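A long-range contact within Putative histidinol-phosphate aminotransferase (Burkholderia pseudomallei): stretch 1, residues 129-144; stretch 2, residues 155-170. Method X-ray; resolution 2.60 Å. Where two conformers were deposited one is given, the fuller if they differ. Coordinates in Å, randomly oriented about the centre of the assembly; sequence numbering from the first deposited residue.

Stretch 1, residues 129-144: DLAQVSRDDCVVLANP
Stretch 2, residues 155-170: GELDQLRQRAGKLLID

Two parallel β-strands, 137-142 and 166-170, lie side by side with axes 4.6 Å apart at closest approach and 10° between their directions; together the stretches bury 1133 Å². The register pairs Cys138 with Lys166, Val139 with Leu167, Val140 with Leu168, Leu141 with Ile169 and Ala142 with Asp170 (CA to CA 4.4-5.3 Å), all in extended phi/psi.

Backbone hydrogen bonds alternate along the ladder: Lys166 N to Asp137 O 3.2 Å, Val139 N to Lys166 O 2.9 Å, Leu168 N to Val139 O 2.8 Å, Leu141 N to Leu168 O 3.1 Å, Asp170 N to Leu141 O 2.8 Å and Asn143 N to Asp170 O 2.9 Å. Gly165 N also reaches Asp137 O (3.0 Å). Gly165 (phi/psi -77/-48) packs its CA 3.2 Å from Arg135 O; a CB there would clash with that oxygen.

Val139, Leu141, Leu167 and Ile169 share one sheet face, over which helix 155-163 packs. Leu160 (m, t) places CD2 3.8 Å from both Val139 CG1 and Leu130 CD1, and CD1 3.7 Å from Leu141 CD1. Leu130 (t, p) thereby extends the apolar cluster beyond the sheet. Small Ala164, where the chain leaves helical phi/psi, fits its CB 3.8 Å from Val139 CG2 and 4.1 Å from Val133 CG1. On the other face, Val140 (t) CG1 meets Leu168 (t, p) CD2 at 3.8 Å.

Two arginines bind backbone carbonyls near the helix end. Arg135 (m, m, t, chi4 92°) donates NE and NH2 to Gln162 O (3.1 and 2.8 Å). Arg163 (m, t, t, chi4 -85°) donates NH1 to Val133 O (3.1 Å) at its guanidinium edge, while Ala131 O lies over one face, 3.4 Å from Arg163 CZ. Type I turns Leu130-Val133 and Ser134-Asp137 lead into the first strand; the hydrogen bond from Ser134 N to Asp137 OD2 (2.9 Å) braces the Ser134-Asp137 turn.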

# COMPACT_ATOMS: atom_id res chain seq x y z
N ASP A 129 30.83 -11.15 -15.97
CA ASP A 129 30.19 -10.56 -14.80
C ASP A 129 29.43 -11.65 -14.02
O ASP A 129 29.49 -11.68 -12.79
CB ASP A 129 29.26 -9.41 -15.21
CG ASP A 129 29.93 -8.18 -15.79
OD1 ASP A 129 31.10 -7.89 -15.40
OD2 ASP A 129 29.27 -7.45 -16.57
N LEU A 130 28.76 -12.57 -14.73
CA LEU A 130 27.99 -13.67 -14.16
C LEU A 130 28.90 -14.61 -13.36
O LEU A 130 28.46 -15.17 -12.36
CB LEU A 130 27.29 -14.41 -15.30
CG LEU A 130 26.13 -15.32 -14.98
CD1 LEU A 130 25.09 -14.63 -14.11
CD2 LEU A 130 25.47 -15.83 -16.26
N ALA A 131 30.17 -14.70 -13.74
CA ALA A 131 31.19 -15.49 -13.06
C ALA A 131 31.63 -14.84 -11.73
O ALA A 131 32.26 -15.53 -10.92
CB ALA A 131 32.39 -15.67 -13.96
N GLN A 132 31.33 -13.53 -11.53
CA GLN A 132 31.73 -12.79 -10.33
C GLN A 132 30.68 -12.96 -9.23
O GLN A 132 30.90 -12.49 -8.10
CB GLN A 132 31.98 -11.30 -10.64
CG GLN A 132 33.25 -11.04 -11.48
CD GLN A 132 33.49 -9.59 -11.82
OE1 GLN A 132 33.71 -8.73 -10.94
NE2 GLN A 132 33.57 -9.29 -13.11
N VAL A 133 29.54 -13.63 -9.53
CA VAL A 133 28.48 -13.88 -8.54
C VAL A 133 29.04 -14.81 -7.45
O VAL A 133 29.66 -15.82 -7.81
CB VAL A 133 27.22 -14.47 -9.22
CG1 VAL A 133 26.23 -15.04 -8.20
CG2 VAL A 133 26.54 -13.44 -10.12
N SER A 134 28.85 -14.46 -6.14
CA SER A 134 29.36 -15.23 -4.98
C SER A 134 28.24 -15.55 -4.00
O SER A 134 27.14 -15.03 -4.15
CB SER A 134 30.47 -14.47 -4.26
OG SER A 134 29.98 -13.33 -3.56
N ARG A 135 28.51 -16.38 -2.98
CA ARG A 135 27.51 -16.81 -1.99
C ARG A 135 27.17 -15.67 -1.02
O ARG A 135 26.24 -15.80 -0.22
CB ARG A 135 28.00 -18.05 -1.24
CG ARG A 135 28.07 -19.33 -2.12
CD ARG A 135 26.72 -20.05 -2.28
NE ARG A 135 26.79 -21.21 -3.18
CZ ARG A 135 27.03 -22.46 -2.80
NH1 ARG A 135 27.23 -22.75 -1.51
NH2 ARG A 135 27.08 -23.44 -3.69
N ASP A 136 27.87 -14.52 -1.13
CA ASP A 136 27.60 -13.28 -0.38
C ASP A 136 26.61 -12.41 -1.13
O ASP A 136 26.23 -11.35 -0.63
CB ASP A 136 28.89 -12.47 -0.15
CG ASP A 136 30.07 -13.17 0.49
OD1 ASP A 136 29.90 -13.75 1.59
OD2 ASP A 136 31.20 -13.04 -0.06
N ASP A 137 26.23 -12.81 -2.35
CA ASP A 137 25.35 -12.01 -3.21
C ASP A 137 23.93 -12.49 -3.22
O ASP A 137 23.66 -13.70 -3.17
CB ASP A 137 25.85 -11.99 -4.67
CG ASP A 137 27.25 -11.44 -4.91
OD1 ASP A 137 27.77 -10.71 -4.02
OD2 ASP A 137 27.82 -11.72 -5.98
N CYS A 138 23.02 -11.52 -3.30
CA CYS A 138 21.59 -11.68 -3.50
C CYS A 138 21.29 -11.22 -4.92
O CYS A 138 21.42 -10.02 -5.22
CB CYS A 138 20.79 -10.92 -2.45
SG CYS A 138 19.00 -11.04 -2.70
N VAL A 139 21.03 -12.16 -5.82
CA VAL A 139 20.84 -11.85 -7.23
C VAL A 139 19.35 -11.66 -7.50
O VAL A 139 18.55 -12.53 -7.18
CB VAL A 139 21.47 -12.93 -8.14
CG1 VAL A 139 21.32 -12.57 -9.61
CG2 VAL A 139 22.95 -13.14 -7.80
N VAL A 140 19.00 -10.49 -8.06
CA VAL A 140 17.63 -10.09 -8.41
C VAL A 140 17.58 -9.85 -9.93
O VAL A 140 18.16 -8.88 -10.42
CB VAL A 140 17.14 -8.84 -7.61
CG1 VAL A 140 15.73 -8.43 -8.03
CG2 VAL A 140 17.20 -9.08 -6.10
N LEU A 141 16.93 -10.76 -10.67
CA LEU A 141 16.80 -10.68 -12.13
C LEU A 141 15.35 -10.85 -12.59
O LEU A 141 14.58 -11.61 -12.00
CB LEU A 141 17.65 -11.76 -12.81
CG LEU A 141 19.16 -11.65 -12.65
CD1 LEU A 141 19.81 -12.97 -12.85
CD2 LEU A 141 19.75 -10.58 -13.56
N ALA A 142 14.99 -10.15 -13.69
CA ALA A 142 13.67 -10.26 -14.31
C ALA A 142 13.73 -11.32 -15.41
O ALA A 142 14.65 -11.28 -16.24
CB ALA A 142 13.22 -8.91 -14.86
N ASN A 143 12.80 -12.30 -15.38
CA ASN A 143 12.73 -13.37 -16.38
C ASN A 143 11.26 -13.56 -16.85
O ASN A 143 10.44 -14.05 -16.07
CB ASN A 143 13.31 -14.68 -15.86
CG ASN A 143 13.44 -15.77 -16.90
OD1 ASN A 143 13.71 -15.52 -18.07
ND2 ASN A 143 13.31 -17.02 -16.49
N PRO A 144 10.88 -13.15 -18.09
CA PRO A 144 11.71 -12.51 -19.15
C PRO A 144 12.17 -11.13 -18.71
O PRO A 144 11.54 -10.54 -17.82
CB PRO A 144 10.74 -12.43 -20.35
CG PRO A 144 9.64 -13.41 -20.04
CD PRO A 144 9.50 -13.35 -18.55
N GLY A 155 21.43 -22.94 -18.60
CA GLY A 155 22.80 -22.77 -18.15
C GLY A 155 22.97 -21.59 -17.22
O GLY A 155 23.65 -21.70 -16.21
N GLU A 156 22.33 -20.45 -17.55
CA GLU A 156 22.38 -19.24 -16.72
C GLU A 156 21.72 -19.51 -15.35
O GLU A 156 22.37 -19.30 -14.32
CB GLU A 156 21.70 -18.04 -17.43
CG GLU A 156 22.45 -17.46 -18.62
CD GLU A 156 21.75 -16.34 -19.37
OE1 GLU A 156 20.54 -16.47 -19.65
OE2 GLU A 156 22.44 -15.38 -19.77
N LEU A 157 20.48 -20.05 -15.34
CA LEU A 157 19.75 -20.39 -14.12
C LEU A 157 20.52 -21.42 -13.28
O LEU A 157 20.58 -21.28 -12.05
CB LEU A 157 18.35 -20.91 -14.45
CG LEU A 157 17.31 -19.84 -14.79
CD1 LEU A 157 16.06 -20.45 -15.36
CD2 LEU A 157 16.95 -19.01 -13.57
N ASP A 158 21.12 -22.44 -13.95
CA ASP A 158 21.92 -23.49 -13.33
C ASP A 158 23.13 -22.88 -12.62
O ASP A 158 23.35 -23.18 -11.45
CB ASP A 158 22.35 -24.51 -14.39
CG ASP A 158 23.22 -25.65 -13.88
OD1 ASP A 158 22.88 -26.23 -12.82
OD2 ASP A 158 24.25 -25.95 -14.54
N GLN A 159 23.86 -21.96 -13.30
CA GLN A 159 25.02 -21.26 -12.77
C GLN A 159 24.62 -20.38 -11.58
O GLN A 159 25.29 -20.45 -10.55
CB GLN A 159 25.70 -20.43 -13.86
CG GLN A 159 27.20 -20.24 -13.64
CD GLN A 159 27.86 -19.24 -14.58
OE1 GLN A 159 28.90 -18.66 -14.23
NE2 GLN A 159 27.31 -19.01 -15.76
N LEU A 160 23.52 -19.61 -11.70
CA LEU A 160 23.02 -18.73 -10.63
C LEU A 160 22.66 -19.52 -9.37
O LEU A 160 23.08 -19.13 -8.28
CB LEU A 160 21.80 -17.92 -11.07
CG LEU A 160 22.06 -16.82 -12.06
CD1 LEU A 160 20.79 -16.49 -12.84
CD2 LEU A 160 22.65 -15.61 -11.39
N ARG A 161 21.95 -20.65 -9.54
CA ARG A 161 21.52 -21.50 -8.42
C ARG A 161 22.71 -22.13 -7.67
O ARG A 161 22.57 -22.41 -6.47
CB ARG A 161 20.56 -22.58 -8.91
CG ARG A 161 19.18 -22.00 -9.12
CD ARG A 161 18.23 -22.90 -9.87
NE ARG A 161 16.93 -22.23 -10.00
CZ ARG A 161 16.08 -22.39 -11.01
NH1 ARG A 161 16.39 -23.20 -12.03
NH2 ARG A 161 14.94 -21.72 -11.03
N GLN A 162 23.88 -22.31 -8.35
CA GLN A 162 25.11 -22.89 -7.80
C GLN A 162 26.01 -21.82 -7.17
O GLN A 162 26.64 -22.08 -6.14
CB GLN A 162 25.90 -23.64 -8.90
CG GLN A 162 25.24 -24.94 -9.40
CD GLN A 162 26.03 -25.68 -10.48
OE1 GLN A 162 27.14 -25.29 -10.87
NE2 GLN A 162 25.46 -26.77 -10.97
N ARG A 163 26.06 -20.62 -7.78
CA ARG A 163 26.92 -19.52 -7.33
C ARG A 163 26.27 -18.50 -6.36
O ARG A 163 26.99 -17.97 -5.52
CB ARG A 163 27.43 -18.72 -8.53
CG ARG A 163 28.48 -19.44 -9.36
CD ARG A 163 29.19 -18.46 -10.26
NE ARG A 163 30.54 -18.93 -10.61
CZ ARG A 163 31.62 -18.74 -9.86
NH1 ARG A 163 31.53 -18.11 -8.69
NH2 ARG A 163 32.80 -19.20 -10.25
N ALA A 164 24.97 -18.16 -6.48
CA ALA A 164 24.37 -17.13 -5.61
C ALA A 164 24.09 -17.61 -4.18
O ALA A 164 23.86 -18.80 -3.96
CB ALA A 164 23.07 -16.63 -6.22
N GLY A 165 24.08 -16.64 -3.25
CA GLY A 165 23.71 -16.82 -1.86
C GLY A 165 22.20 -16.90 -1.74
O GLY A 165 21.67 -17.81 -1.10
N LYS A 166 21.50 -15.93 -2.40
CA LYS A 166 20.05 -15.81 -2.55
C LYS A 166 19.72 -15.44 -3.98
O LYS A 166 20.53 -14.76 -4.63
CB LYS A 166 19.43 -14.77 -1.58
CG LYS A 166 19.62 -15.08 -0.11
CD LYS A 166 18.91 -16.34 0.35
CE LYS A 166 19.47 -16.76 1.68
NZ LYS A 166 18.85 -18.02 2.17
N LEU A 167 18.55 -15.88 -4.48
CA LEU A 167 18.11 -15.55 -5.84
C LEU A 167 16.63 -15.18 -5.86
O LEU A 167 15.79 -15.93 -5.35
CB LEU A 167 18.37 -16.73 -6.78
CG LEU A 167 18.00 -16.54 -8.26
CD1 LEU A 167 18.89 -15.50 -8.93
CD2 LEU A 167 18.11 -17.83 -9.00
N LEU A 168 16.32 -14.01 -6.43
CA LEU A 168 14.95 -13.55 -6.65
C LEU A 168 14.71 -13.44 -8.16
O LEU A 168 15.41 -12.69 -8.84
CB LEU A 168 14.64 -12.20 -5.95
CG LEU A 168 13.29 -11.55 -6.33
CD1 LEU A 168 12.09 -12.41 -5.88
CD2 LEU A 168 13.18 -10.15 -5.76
N ILE A 169 13.74 -14.20 -8.68
CA ILE A 169 13.39 -14.13 -10.09
C ILE A 169 12.08 -13.39 -10.21
O ILE A 169 11.06 -13.84 -9.70
CB ILE A 169 13.33 -15.52 -10.81
CG1 ILE A 169 14.68 -16.31 -10.66
CG2 ILE A 169 12.91 -15.38 -12.30
CD1 ILE A 169 15.95 -15.65 -11.34
N ASP A 170 12.12 -12.24 -10.86
CA ASP A 170 10.94 -11.40 -11.08
C ASP A 170 10.28 -11.87 -12.39
O ASP A 170 10.75 -11.56 -13.48
CB ASP A 170 11.36 -9.91 -11.10
CG ASP A 170 10.30 -8.89 -11.49
OD1 ASP A 170 9.20 -9.31 -11.92
OD2 ASP A 170 10.58 -7.68 -11.38